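Multicopper oxidase (Pseudomonas thermotolerans, PDB 6VOW) is a laccase-like copper enzyme that probably oxidises phenolic or lignin-related substrates while reducing dioxygen to water. Local coordinates at residues S401-E406 and N420-V425; F397-S402 and D413-G418; L325-E330 and Y376-R381. All coordinates share one frame; numbering follows the deposited sequence.

Interaction 1 (S401-E406 and N420-V425); sequences SSDRRE and NETARV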
# COMPACT_ATOMS: atom_id res chain seq x y z
N SER A 401 -5.65 -13.78 14.26
CA SER A 401 -6.74 -13.42 15.19
C SER A 401 -6.62 -11.97 15.63
O SER A 401 -5.56 -11.33 15.47
CB SER A 401 -6.72 -14.34 16.42
OG SER A 401 -5.45 -14.37 17.04
N SER A 402 -7.72 -11.47 16.20
CA SER A 402 -7.68 -10.16 16.88
C SER A 402 -8.47 -10.18 18.17
O SER A 402 -9.30 -11.03 18.35
CB SER A 402 -8.19 -9.09 15.96
OG SER A 402 -8.14 -7.87 16.63
N ASP A 403 -8.16 -9.26 19.07
CA ASP A 403 -9.04 -8.91 20.22
C ASP A 403 -10.43 -8.57 19.76
O ASP A 403 -11.42 -8.96 20.36
CB ASP A 403 -8.57 -7.60 20.85
CG ASP A 403 -7.63 -7.77 22.01
OD1 ASP A 403 -7.65 -8.86 22.64
OD2 ASP A 403 -6.91 -6.76 22.30
N ARG A 404 -10.47 -7.75 18.72
CA ARG A 404 -11.63 -6.97 18.44
C ARG A 404 -12.39 -7.67 17.33
O ARG A 404 -13.53 -8.09 17.51
CB ARG A 404 -11.26 -5.54 18.00
CG ARG A 404 -10.07 -4.89 18.70
CD ARG A 404 -10.44 -4.06 19.92
NE ARG A 404 -10.60 -4.83 21.15
CZ ARG A 404 -10.51 -4.32 22.39
NH1 ARG A 404 -10.26 -3.02 22.60
NH2 ARG A 404 -10.68 -5.14 23.42
N ARG A 405 -11.71 -7.80 16.20
CA ARG A 405 -12.31 -8.26 14.98
C ARG A 405 -12.42 -9.79 15.07
O ARG A 405 -11.69 -10.45 15.83
CB ARG A 405 -11.45 -7.80 13.77
CG ARG A 405 -11.23 -6.27 13.69
CD ARG A 405 -10.70 -5.72 12.34
NE ARG A 405 -9.97 -4.43 12.48
CZ ARG A 405 -9.94 -3.39 11.62
NH1 ARG A 405 -10.60 -3.40 10.45
NH2 ARG A 405 -9.24 -2.31 11.94
N GLU A 406 -13.37 -10.36 14.35
CA GLU A 406 -13.28 -11.78 14.05
C GLU A 406 -12.42 -11.80 12.80
O GLU A 406 -12.62 -10.98 11.94
CB GLU A 406 -14.67 -12.41 13.83
CG GLU A 406 -14.64 -13.93 13.79
CD GLU A 406 -13.94 -14.55 15.00
OE1 GLU A 406 -14.53 -14.48 16.11
OE2 GLU A 406 -12.79 -15.07 14.86
N ASN A 420 -6.65 0.21 20.72
CA ASN A 420 -6.52 -0.80 21.77
C ASN A 420 -6.65 -2.22 21.28
O ASN A 420 -7.06 -3.08 22.02
CB ASN A 420 -7.55 -0.56 22.86
CG ASN A 420 -7.13 0.48 23.86
OD1 ASN A 420 -6.05 1.12 23.77
ND2 ASN A 420 -8.01 0.71 24.84
N GLU A 421 -6.30 -2.49 20.04
CA GLU A 421 -6.46 -3.84 19.55
C GLU A 421 -5.19 -4.68 19.84
O GLU A 421 -4.05 -4.20 19.72
CB GLU A 421 -6.80 -3.81 18.05
CG GLU A 421 -6.89 -5.18 17.40
CD GLU A 421 -7.23 -5.16 15.91
OE1 GLU A 421 -7.42 -4.07 15.23
OE2 GLU A 421 -7.33 -6.31 15.41
N THR A 422 -5.38 -5.95 20.23
CA THR A 422 -4.26 -6.92 20.20
C THR A 422 -4.52 -7.96 19.12
O THR A 422 -5.38 -8.82 19.30
CB THR A 422 -4.03 -7.66 21.52
OG1 THR A 422 -3.49 -6.74 22.49
CG2 THR A 422 -3.04 -8.82 21.32
N ALA A 423 -3.73 -7.90 18.03
CA ALA A 423 -3.80 -8.88 16.92
C ALA A 423 -2.56 -9.84 16.84
O ALA A 423 -1.40 -9.53 17.21
CB ALA A 423 -4.09 -8.18 15.60
N ARG A 424 -2.84 -11.06 16.41
CA ARG A 424 -1.80 -12.05 16.29
C ARG A 424 -1.64 -12.34 14.81
O ARG A 424 -2.61 -12.46 14.04
CB ARG A 424 -2.19 -13.27 17.11
CG ARG A 424 -2.07 -13.00 18.60
CD ARG A 424 -2.69 -14.08 19.45
NE ARG A 424 -1.96 -15.34 19.35
CZ ARG A 424 -2.36 -16.41 18.66
NH1 ARG A 424 -3.50 -16.43 17.97
NH2 ARG A 424 -1.60 -17.51 18.68
N VAL A 425 -0.38 -12.39 14.43
CA VAL A 425 0.05 -12.36 13.06
C VAL A 425 1.23 -13.36 12.99
O VAL A 425 2.04 -13.43 13.92
CB VAL A 425 0.41 -10.89 12.74
CG1 VAL A 425 1.68 -10.73 11.96
CG2 VAL A 425 -0.69 -10.21 12.00
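Asp-403 OD2 takes the backbone N-H of Thr-422 at 2.7 Å, a short but bent bond (131° at the hydrogen) whose donor stands well above the carboxylate plane. In return Asp-403 N gives its hydrogen to Thr-422 O at 2.8 Å, so this one aspartate grips both backbone polar atoms of Thr-422, just beyond the end of strand 397-402.

Further back, strands 397-402 and 422-428 are antiparallel neighbours in one sheet of the C-terminal, cupredoxin-like part. Ser-401 and Arg-424 form a hydrogen-bonded pair in which Arg-424 N reaches Ser-401 O at 2.9 Å, while the return bond from Ser-401 N is weak. Ser-402 and Ala-423 make the adjacent non-hydrogen-bonded pair. On the face carrying Ser-401 and Arg-424, NH1 of Arg-424 meets Ser-401 OG at 3.0 Å, with the oxygen close to the guanidinium plane; OG stands between the backbone N and the carbonyl carbon (chi1 52°).

The extended Glu-421 chain and that of Arg-404 lie alongside each other, pointing opposite ways, with CG of Glu-421 3.4 Å from CG of Arg-404. The Glu-421 carboxylate is held from outside the two segments: Gly-418 N donates to OE1, and Tyr-415 OH is hydrogen-bonded to OE2. Arg-405 adds a long salt bridge, NE to Glu-421 OE1 at 3.8 Å, at the guanidinium edge. The modelled place of Ser-402 OG beside this carboxylate is doubtful.

Glu-421 is thus a buried acid in a setting consistent with a charged carboxylate, whereas the Asp-403 bonds lie at the surface where the strand pair ends.

Interaction 2 (F397-S402 and D413-G418); sequences FKVLSS and DTYLLG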
# COMPACT_ATOMS: atom_id res chain seq x y z
N PHE A 397 2.89 -11.62 6.11
CA PHE A 397 2.44 -12.35 7.27
C PHE A 397 0.99 -12.73 7.06
O PHE A 397 0.30 -12.15 6.22
CB PHE A 397 2.65 -11.57 8.58
CG PHE A 397 2.09 -10.20 8.56
CD1 PHE A 397 0.75 -9.98 8.81
CD2 PHE A 397 2.90 -9.11 8.28
CE1 PHE A 397 0.24 -8.66 8.76
CE2 PHE A 397 2.43 -7.83 8.26
CZ PHE A 397 1.10 -7.59 8.51
N LYS A 398 0.58 -13.72 7.81
CA LYS A 398 -0.79 -14.22 7.82
C LYS A 398 -1.45 -13.75 9.09
O LYS A 398 -0.95 -13.97 10.18
CB LYS A 398 -0.78 -15.76 7.83
CG LYS A 398 -2.14 -16.38 7.64
CD LYS A 398 -2.09 -17.85 7.44
CE LYS A 398 -3.28 -18.31 6.64
NZ LYS A 398 -3.17 -19.79 6.44
N VAL A 399 -2.59 -13.12 8.96
CA VAL A 399 -3.32 -12.56 10.09
C VAL A 399 -4.11 -13.65 10.72
O VAL A 399 -4.94 -14.32 10.05
CB VAL A 399 -4.29 -11.49 9.60
CG1 VAL A 399 -5.02 -10.83 10.77
CG2 VAL A 399 -3.54 -10.45 8.82
N LEU A 400 -3.88 -13.85 12.01
CA LEU A 400 -4.46 -15.04 12.61
C LEU A 400 -5.79 -14.65 13.26
O LEU A 400 -6.90 -15.11 12.83
CB LEU A 400 -3.49 -15.63 13.62
CG LEU A 400 -2.56 -16.75 13.29
CD1 LEU A 400 -1.89 -16.51 11.95
CD2 LEU A 400 -1.57 -16.93 14.42
N SER A 401 -5.65 -13.78 14.26
CA SER A 401 -6.74 -13.42 15.19
C SER A 401 -6.62 -11.97 15.63
O SER A 401 -5.56 -11.33 15.47
CB SER A 401 -6.72 -14.34 16.42
OG SER A 401 -5.45 -14.37 17.04
N SER A 402 -7.72 -11.47 16.20
CA SER A 402 -7.68 -10.16 16.88
C SER A 402 -8.47 -10.18 18.17
O SER A 402 -9.30 -11.03 18.35
CB SER A 402 -8.19 -9.09 15.96
OG SER A 402 -8.14 -7.87 16.63
N ASP A 413 0.92 -7.77 3.88
CA ASP A 413 2.11 -7.06 4.34
C ASP A 413 1.69 -5.98 5.38
O ASP A 413 2.54 -5.33 6.05
CB ASP A 413 2.85 -6.44 3.15
CG ASP A 413 1.95 -5.55 2.25
OD1 ASP A 413 1.46 -4.52 2.77
OD2 ASP A 413 1.70 -5.86 1.04
N THR A 414 0.37 -5.80 5.54
CA THR A 414 -0.13 -4.78 6.44
C THR A 414 -1.34 -5.16 7.22
O THR A 414 -2.23 -5.73 6.69
CB THR A 414 -0.33 -3.51 5.64
OG1 THR A 414 0.96 -3.20 5.18
CG2 THR A 414 -0.75 -2.29 6.50
N TYR A 415 -1.35 -4.85 8.50
CA TYR A 415 -2.54 -5.05 9.30
C TYR A 415 -2.95 -3.72 9.92
O TYR A 415 -2.16 -3.06 10.57
CB TYR A 415 -2.34 -6.04 10.43
CG TYR A 415 -3.64 -6.31 11.13
CD1 TYR A 415 -4.70 -6.90 10.42
CD2 TYR A 415 -3.85 -5.97 12.49
CE1 TYR A 415 -5.92 -7.14 11.00
CE2 TYR A 415 -5.10 -6.22 13.09
CZ TYR A 415 -6.13 -6.82 12.34
OH TYR A 415 -7.42 -7.12 12.85
N LEU A 416 -4.20 -3.35 9.73
CA LEU A 416 -4.72 -2.09 10.31
C LEU A 416 -5.12 -2.36 11.78
O LEU A 416 -6.19 -2.95 12.12
CB LEU A 416 -5.88 -1.54 9.42
CG LEU A 416 -6.50 -0.20 9.75
CD1 LEU A 416 -5.51 0.95 9.77
CD2 LEU A 416 -7.62 0.08 8.78
N LEU A 417 -4.21 -1.94 12.64
CA LEU A 417 -4.25 -2.26 14.04
C LEU A 417 -5.09 -1.26 14.78
O LEU A 417 -4.67 -0.10 14.97
CB LEU A 417 -2.85 -2.26 14.59
CG LEU A 417 -2.74 -2.92 15.96
CD1 LEU A 417 -3.19 -4.35 15.92
CD2 LEU A 417 -1.26 -2.81 16.39
N GLY A 418 -6.28 -1.70 15.17
CA GLY A 418 -7.27 -0.79 15.71
C GLY A 418 -6.84 -0.30 17.06
O GLY A 418 -5.81 -0.73 17.61
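Asp-413 turns its carbonyl toward Phe-397, whose CE2 lies 3.3 Å from Asp-413 O, while its CB points away from segment 397-402. The carboxylate forms a salt bridge with Arg-267 and hydrogen-bonds His-96, and its OD1 receives Thr-414 OG1 at 2.8 Å on the anti lone pair. Thr-414 OG1 is also hydrogen-bonded to ND1 of the copper ligand His-391, making the residue a second-shell support of the metal centre. The backbone N of Thr-414 sits 3.5 Å from Phe-397 CZ. Phe-397 CG stands between its own backbone N and carbonyl carbon (chi1 52°), and the far end of the ring, CE1, CZ and CE2, does the touching.

Tyr-415 and Phe-397 carry the largest shares of the contact. Tyr-415 N meets the edge of the Phe-397 ring, near the ring plane, and Tyr-415 CB is 4.0 Å from Phe-397 CE1; the two side chains cross at about a right angle. No hydrogen bond joins the segments, because they belong to the two facing sheets of a cupredoxin-type beta sandwich, with strand axes 8.5 Å apart and inclined at 34°. Tyr-415 CB points toward strand 397-402, and CG stands anti to the backbone N (chi1 -174°). Of the ring, CE1 rests 3.8 Å from Val-399 CG1, and CD1 lies 4.1 Å from the other methyl, Val-399 CG2; this valine also crosses the tyrosine roughly perpendicularly. The hydroxyl end packs against Ser-402, Tyr-415 OH to Ser-402 CB 3.8 Å, and finds its polar partner in Glu-421.

Interaction 3 (L325-E330 and Y376-R381); sequences LSFRFE and YIFELR
Leu-325 and Phe-378 begin a parallel ladder that continues through Ser-326 with Glu-379, Phe-327 with Leu-380 and Arg-328 with Arg-381. Five backbone hydrogen bonds zip it up, the first from Leu-325 N to Ile-377 O at 2.8 Å and the last from Phe-329 N to Arg-381 O at 2.9 Å. The strand axes are inclined at 22°.

Apolar contacts fill the face that bears Leu-325, Phe-327, Phe-378 and Leu-380. Phe-327 brings CE1 over one face of the Phe-378 ring, 3.4 Å from Phe-378 CD2, with the planes 52° apart. Leu-325 CD1 touches Tyr-376 CD2 at 3.6 Å, and Phe-329 packs with CE2 against Leu-380 CD2. Phe-437 also meets Phe-327 edge-to-face.

Polar contacts occupy the other face. Glu-379 is extended, with CG anti to its backbone N (chi1 -166°), and its OE1 accepts a weak hydrogen bond from Ser-326 OG at 2.9 Å. Arg-381 adds a long salt bridge to the same oxygen. Beyond it, Arg-328 and Arg-381 run alongside each other in one direction, Arg-381 NH1 packing 3.2 Å from Arg-328 CD. With Arg-328 NE 4.6 Å from Arg-381 NH1, the like charges may repel, and Glu-379 probably offsets part of that.

Strand 323-329 is the outermost strand of one sheet of the cupredoxin-like beta sandwich, pairing in parallel with 375-382; its Leu-325 and Phe-327 face is apolar and meets Phe-437 of the facing sheet, and the side chain of Phe-329 is about 7 Å from a bound copper ion.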
# COMPACT_ATOMS: atom_id res chain seq x y z
N LEU A 325 6.74 -13.30 19.32
CA LEU A 325 7.32 -12.03 19.69
C LEU A 325 6.22 -11.04 19.87
O LEU A 325 5.29 -10.93 19.07
CB LEU A 325 8.29 -11.48 18.65
CG LEU A 325 9.63 -12.22 18.56
CD1 LEU A 325 9.44 -13.63 18.00
CD2 LEU A 325 10.61 -11.42 17.70
N SER A 326 6.33 -10.29 20.95
CA SER A 326 5.32 -9.34 21.25
C SER A 326 5.88 -7.99 21.00
O SER A 326 7.05 -7.70 21.32
CB SER A 326 4.86 -9.47 22.67
OG SER A 326 3.50 -9.06 22.62
N PHE A 327 5.04 -7.17 20.39
CA PHE A 327 5.42 -5.83 20.02
C PHE A 327 4.37 -4.88 20.61
O PHE A 327 3.14 -5.12 20.45
CB PHE A 327 5.51 -5.73 18.48
CG PHE A 327 6.67 -6.52 17.89
CD1 PHE A 327 6.46 -7.74 17.27
CD2 PHE A 327 7.95 -6.02 17.95
CE1 PHE A 327 7.53 -8.45 16.72
CE2 PHE A 327 9.02 -6.73 17.43
CZ PHE A 327 8.82 -7.93 16.81
N ARG A 328 4.85 -3.85 21.30
CA ARG A 328 3.98 -2.80 21.90
C ARG A 328 4.05 -1.46 21.17
O ARG A 328 5.11 -0.86 21.10
CB ARG A 328 4.32 -2.59 23.38
CG ARG A 328 4.14 -3.84 24.26
CD ARG A 328 4.62 -3.59 25.68
NE ARG A 328 5.95 -2.96 25.74
CZ ARG A 328 7.11 -3.56 25.48
NH1 ARG A 328 7.19 -4.85 25.15
NH2 ARG A 328 8.23 -2.86 25.59
N PHE A 329 2.90 -0.98 20.68
CA PHE A 329 2.80 0.33 19.98
C PHE A 329 1.93 1.24 20.90
O PHE A 329 0.80 0.85 21.14
CB PHE A 329 2.11 0.19 18.53
CG PHE A 329 2.61 -0.98 17.67
CD1 PHE A 329 3.51 -0.75 16.61
CD2 PHE A 329 2.16 -2.29 17.87
CE1 PHE A 329 4.01 -1.81 15.83
CE2 PHE A 329 2.65 -3.36 17.08
CZ PHE A 329 3.57 -3.11 16.05
N GLU A 330 2.30 2.39 21.49
CA GLU A 330 3.60 2.92 21.80
C GLU A 330 3.77 2.61 23.27
O GLU A 330 2.90 1.95 23.87
CB GLU A 330 3.65 4.46 21.53
CG GLU A 330 2.82 5.41 22.45
CD GLU A 330 3.59 6.56 23.28
OE1 GLU A 330 3.37 6.58 24.50
OE2 GLU A 330 4.34 7.49 22.79
N TYR A 376 7.44 -17.66 13.16
CA TYR A 376 7.22 -16.76 14.26
C TYR A 376 5.79 -16.29 14.24
O TYR A 376 5.15 -16.25 13.17
CB TYR A 376 8.16 -15.56 14.17
CG TYR A 376 9.60 -15.92 14.24
CD1 TYR A 376 10.32 -16.12 13.09
CD2 TYR A 376 10.27 -16.06 15.45
CE1 TYR A 376 11.65 -16.48 13.13
CE2 TYR A 376 11.62 -16.40 15.49
CZ TYR A 376 12.28 -16.63 14.31
OH TYR A 376 13.58 -16.97 14.27
N ILE A 377 5.29 -15.99 15.44
CA ILE A 377 4.00 -15.32 15.63
C ILE A 377 4.41 -13.99 16.18
O ILE A 377 5.22 -13.96 17.10
CB ILE A 377 3.10 -15.91 16.75
CG1 ILE A 377 3.01 -17.44 16.73
CG2 ILE A 377 1.73 -15.25 16.76
CD1 ILE A 377 2.07 -17.97 15.70
N PHE A 378 3.84 -12.91 15.64
CA PHE A 378 3.93 -11.55 16.14
C PHE A 378 2.57 -11.22 16.75
O PHE A 378 1.54 -11.25 16.06
CB PHE A 378 4.21 -10.57 15.00
CG PHE A 378 5.62 -10.58 14.51
CD1 PHE A 378 6.50 -11.67 14.69
CD2 PHE A 378 6.09 -9.48 13.84
CE1 PHE A 378 7.81 -11.62 14.19
CE2 PHE A 378 7.37 -9.43 13.35
CZ PHE A 378 8.24 -10.49 13.53
N GLU A 379 2.59 -10.96 18.06
CA GLU A 379 1.48 -10.36 18.74
C GLU A 379 1.63 -8.87 18.57
O GLU A 379 2.63 -8.28 18.99
CB GLU A 379 1.45 -10.70 20.23
CG GLU A 379 0.08 -10.35 20.85
CD GLU A 379 0.02 -10.52 22.37
OE1 GLU A 379 0.66 -9.68 23.08
OE2 GLU A 379 -0.68 -11.45 22.87
N LEU A 380 0.64 -8.26 17.97
CA LEU A 380 0.67 -6.82 17.70
C LEU A 380 -0.28 -6.18 18.69
O LEU A 380 -1.45 -6.41 18.57
CB LEU A 380 0.19 -6.56 16.27
CG LEU A 380 0.94 -7.29 15.16
CD1 LEU A 380 0.41 -6.83 13.84
CD2 LEU A 380 2.39 -6.94 15.20
N ARG A 381 0.24 -5.44 19.68
CA ARG A 381 -0.55 -4.77 20.77
C ARG A 381 -0.58 -3.24 20.54
O ARG A 381 0.44 -2.57 20.66
CB ARG A 381 0.03 -5.03 22.20
CG ARG A 381 0.25 -6.51 22.50
CD ARG A 381 1.14 -6.71 23.72
NE ARG A 381 0.48 -6.15 24.89
CZ ARG A 381 1.09 -5.74 25.98
NH1 ARG A 381 2.42 -5.83 26.11
NH2 ARG A 381 0.36 -5.23 26.96

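Overall arrangement
Interactions 1 and 3 both lie in one sheet of the C-terminal part of the chain, where strand 422-428 runs between strands 375-382 and 397-402; the backbone hydrogen bonds of Ala-423 and Val-425 to Leu-380 and Phe-378 connect them directly. Interaction 2 spans from this sheet to the facing one. It is the buried contact and rests on ring and aliphatic packing, whereas interaction 1 is a surface contact of backbone and charged groups, and interaction 3, partly buried, divides its chemistry between two faces. Interactions 1 and 2 share Ser-401 and Ser-402 and meet where Glu-421 is hydrogen-bonded to Tyr-415. Leu-417 touches Phe-329, bringing segments 413-418 and 325-330 together inside the sandwich.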